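Local coordinates for protocadherin gamma-B3 (Homo sapiens, PDB 5K8R), which probably mediates calcium-dependent adhesion between neurons through its extracellular cadherin repeats, and may help establish and maintain specific neuronal connections in the brain, at residues A[230-235]-A[301-306]. Sequence-based numbering, arbitrary orientation.
Sequences SVLKVM and CKVQID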
ATOM      1  N   SER A 230      25.005  24.691  -6.335  1.00 45.17           N
ATOM      2  CA  SER A 230      24.643  23.789  -5.251  1.00 44.32           C
ATOM      3  C   SER A 230      25.179  24.332  -3.933  1.00 47.53           C
ATOM      4  O   SER A 230      26.343  24.733  -3.845  1.00 59.31           O
ATOM      5  CB  SER A 230      25.194  22.387  -5.514  1.00 47.75           C
ATOM      6  OG  SER A 230      24.822  21.489  -4.482  1.00 54.23           O
ATOM      7  N   VAL A 231      24.327  24.348  -2.911  1.00 43.85           N
ATOM      8  CA  VAL A 231      24.687  24.865  -1.602  1.00 50.97           C
ATOM      9  C   VAL A 231      24.807  23.751  -0.565  1.00 50.95           C
ATOM     10  O   VAL A 231      25.735  23.757   0.246  1.00 58.76           O
ATOM     11  CB  VAL A 231      23.686  25.952  -1.146  1.00 48.75           C
ATOM     12  CG1 VAL A 231      22.256  25.443  -1.217  1.00 53.84           C
ATOM     13  CG2 VAL A 231      24.015  26.441   0.250  1.00 56.07           C
ATOM     14  N   LEU A 232      23.895  22.779  -0.587  1.00 57.57           N
ATOM     15  CA  LEU A 232      23.966  21.610   0.283  1.00 38.62           C
ATOM     16  C   LEU A 232      23.025  20.545  -0.270  1.00 42.36           C
ATOM     17  O   LEU A 232      22.391  20.730  -1.311  1.00 49.37           O
ATOM     18  CB  LEU A 232      23.628  21.971   1.735  1.00 34.68           C
ATOM     19  CG  LEU A 232      22.250  22.548   2.066  1.00 51.50           C
ATOM     20  CD1 LEU A 232      21.243  21.456   2.412  1.00 47.07           C
ATOM     21  CD2 LEU A 232      22.367  23.542   3.205  1.00 42.53           C
ATOM     22  N   LYS A 233      22.935  19.422   0.444  1.00 45.08           N
ATOM     23  CA  LYS A 233      22.063  18.324   0.037  1.00 40.04           C
ATOM     24  C   LYS A 233      21.586  17.592   1.280  1.00 39.78           C
ATOM     25  O   LYS A 233      22.393  16.973   1.978  1.00 45.53           O
ATOM     26  CB  LYS A 233      22.786  17.357  -0.905  1.00 43.36           C
ATOM     27  CG  LYS A 233      21.929  16.178  -1.334  1.00 46.77           C
ATOM     28  CD  LYS A 233      22.709  15.217  -2.214  1.00 62.81           C
ATOM     29  CE  LYS A 233      21.884  13.990  -2.580  1.00 70.48           C
ATOM     30  NZ  LYS A 233      22.666  13.033  -3.413  1.00 81.52           N
ATOM     31  N   VAL A 234      20.284  17.660   1.554  1.00 37.62           N
ATOM     32  CA  VAL A 234      19.727  16.916   2.673  1.00 38.79           C
ATOM     33  C   VAL A 234      19.569  15.449   2.288  1.00 44.31           C
ATOM     34  O   VAL A 234      19.636  15.067   1.116  1.00 56.00           O
ATOM     35  CB  VAL A 234      18.391  17.521   3.133  1.00 39.48           C
ATOM     36  CG1 VAL A 234      18.553  19.010   3.413  1.00 32.63           C
ATOM     37  CG2 VAL A 234      17.308  17.278   2.098  1.00 41.59           C
ATOM     38  N   MET A 235      19.363  14.611   3.299  1.00 53.10           N
ATOM     39  CA  MET A 235      19.281  13.173   3.089  1.00 51.21           C
ATOM     40  C   MET A 235      18.394  12.559   4.160  1.00 45.71           C
ATOM     41  O   MET A 235      18.579  12.823   5.351  1.00 45.28           O
ATOM     42  CB  MET A 235      20.673  12.530   3.122  1.00 51.72           C
ATOM     43  CG  MET A 235      20.668  11.017   2.922  1.00 68.30           C
ATOM     44  SD  MET A 235      20.218  10.532   1.245  1.00 79.14           S
ATOM     45  CE  MET A 235      20.414   8.757   1.358  1.00 80.58           C
ATOM     46  N   CYS A 301      13.454  18.540   9.469  1.00 51.95           N
ATOM     47  CA  CYS A 301      14.764  19.037   9.864  1.00 45.86           C
ATOM     48  C   CYS A 301      14.847  20.514   9.502  1.00 45.12           C
ATOM     49  O   CYS A 301      13.882  21.109   9.011  1.00 47.17           O
ATOM     50  CB  CYS A 301      15.891  18.237   9.200  1.00 44.44           C
ATOM     51  SG  CYS A 301      16.064  18.520   7.424  1.00 41.69           S
ATOM     52  N   LYS A 302      16.009  21.111   9.743  1.00 45.74           N
ATOM     53  CA  LYS A 302      16.226  22.520   9.457  1.00 37.70           C
ATOM     54  C   LYS A 302      17.499  22.695   8.642  1.00 34.38           C
ATOM     55  O   LYS A 302      18.390  21.842   8.640  1.00 40.95           O
ATOM     56  CB  LYS A 302      16.301  23.354  10.744  1.00 31.00           C
ATOM     57  CG  LYS A 302      14.987  23.434  11.505  1.00 37.26           C
ATOM     58  CD  LYS A 302      15.073  24.410  12.666  1.00 49.63           C
ATOM     59  CE  LYS A 302      13.739  24.525  13.390  1.00 59.14           C
ATOM     60  NZ  LYS A 302      13.789  25.523  14.495  1.00 63.15           N
ATOM     61  N   VAL A 303      17.567  23.824   7.941  1.00 29.00           N
ATOM     62  CA  VAL A 303      18.694  24.179   7.089  1.00 36.29           C
ATOM     63  C   VAL A 303      19.047  25.633   7.368  1.00 41.91           C
ATOM     64  O   VAL A 303      18.185  26.513   7.266  1.00 39.89           O
ATOM     65  CB  VAL A 303      18.374  23.976   5.597  1.00 32.36           C
ATOM     66  CG1 VAL A 303      19.342  24.764   4.734  1.00 55.37           C
ATOM     67  CG2 VAL A 303      18.419  22.499   5.240  1.00 28.22           C
ATOM     68  N   GLN A 304      20.303  25.884   7.727  1.00 38.36           N
ATOM     69  CA  GLN A 304      20.788  27.233   8.001  1.00 42.26           C
ATOM     70  C   GLN A 304      21.856  27.579   6.974  1.00 48.87           C
ATOM     71  O   GLN A 304      22.936  26.978   6.964  1.00 46.09           O
ATOM     72  CB  GLN A 304      21.331  27.351   9.424  1.00 38.06           C
ATOM     73  CG  GLN A 304      21.766  28.760   9.794  1.00 38.71           C
ATOM     74  CD  GLN A 304      22.078  28.911  11.269  1.00 48.69           C
ATOM     75  OE1 GLN A 304      21.719  28.060  12.083  1.00 64.26           O
ATOM     76  NE2 GLN A 304      22.751  30.000  11.622  1.00 64.23           N
ATOM     77  N   ILE A 305      21.552  28.544   6.113  1.00 47.54           N
ATOM     78  CA  ILE A 305      22.465  29.018   5.082  1.00 37.41           C
ATOM     79  C   ILE A 305      22.959  30.391   5.512  1.00 38.87           C
ATOM     80  O   ILE A 305      22.209  31.375   5.467  1.00 51.08           O
ATOM     81  CB  ILE A 305      21.792  29.075   3.705  1.00 39.99           C
ATOM     82  CG1 ILE A 305      21.191  27.713   3.351  1.00 42.81           C
ATOM     83  CG2 ILE A 305      22.786  29.519   2.643  1.00 44.66           C
ATOM     84  CD1 ILE A 305      20.357  27.720   2.090  1.00 39.92           C
ATOM     85  N   ASP A 306      24.215  30.458   5.944  1.00 43.49           N
ATOM     86  CA  ASP A 306      24.829  31.714   6.347  1.00 41.20           C
ATOM     87  C   ASP A 306      25.554  32.339   5.164  1.00 47.00           C
ATOM     88  O   ASP A 306      26.215  31.645   4.387  1.00 53.95           O
ATOM     89  CB  ASP A 306      25.802  31.492   7.506  1.00 37.32           C
ATOM     90  CG  ASP A 306      25.115  30.959   8.747  1.00 48.83           C
ATOM     91  OD1 ASP A 306      23.953  31.344   8.997  1.00 46.56           O
ATOM     92  OD2 ASP A 306      25.736  30.154   9.472  1.00 58.42           O
TER
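Leu232 and Val303 meet methyl to methyl at the middle of this contact, between the two sheets of the third cadherin repeat. Leu232 CD2 lies 3.6 Å from Val303 CG1, while its other branch, CD1, approaches Val303 CG2 at 4.1 Å. The leucine CG sits between its own backbone N and carbonyl carbon (chi1 61°), and from there both methyls meet Val303. The valine CG1 that receives CD2 is anti to the backbone N (chi1 161°). Val303 CG2 also meets Val234 CG1 at 3.9 Å, the two side chains crossing at about a right angle. Farther along, Val231 CG2 touches Ile305 CG2 at 4.1 Å, and Ile305 CG1 comes within 4.3 Å of Leu232 CD2.

Strict alternation would turn one of Val231 and Leu232 outward, but both pair with Leu271 in a classic beta bulge, and both point inward. Val303 and Ile305, by contrast, alternate regularly with the outward Gln304, whose NE2 bonds to Asp306 OD1 (3.2 Å); Asp306 also forms a salt bridge with Arg218. Beta-branched valine and isoleucine suit these inward strand sites with short, stiff side chains, while the longer Leu232 reaches across. The axes of 230-233 and 301-306 run roughly antiparallel, at 153°, and the contact is wholly apolar, consistent with the sheets of this cadherin sandwich packing here through hydrophobic burial and methyl fit rather than polar bonds.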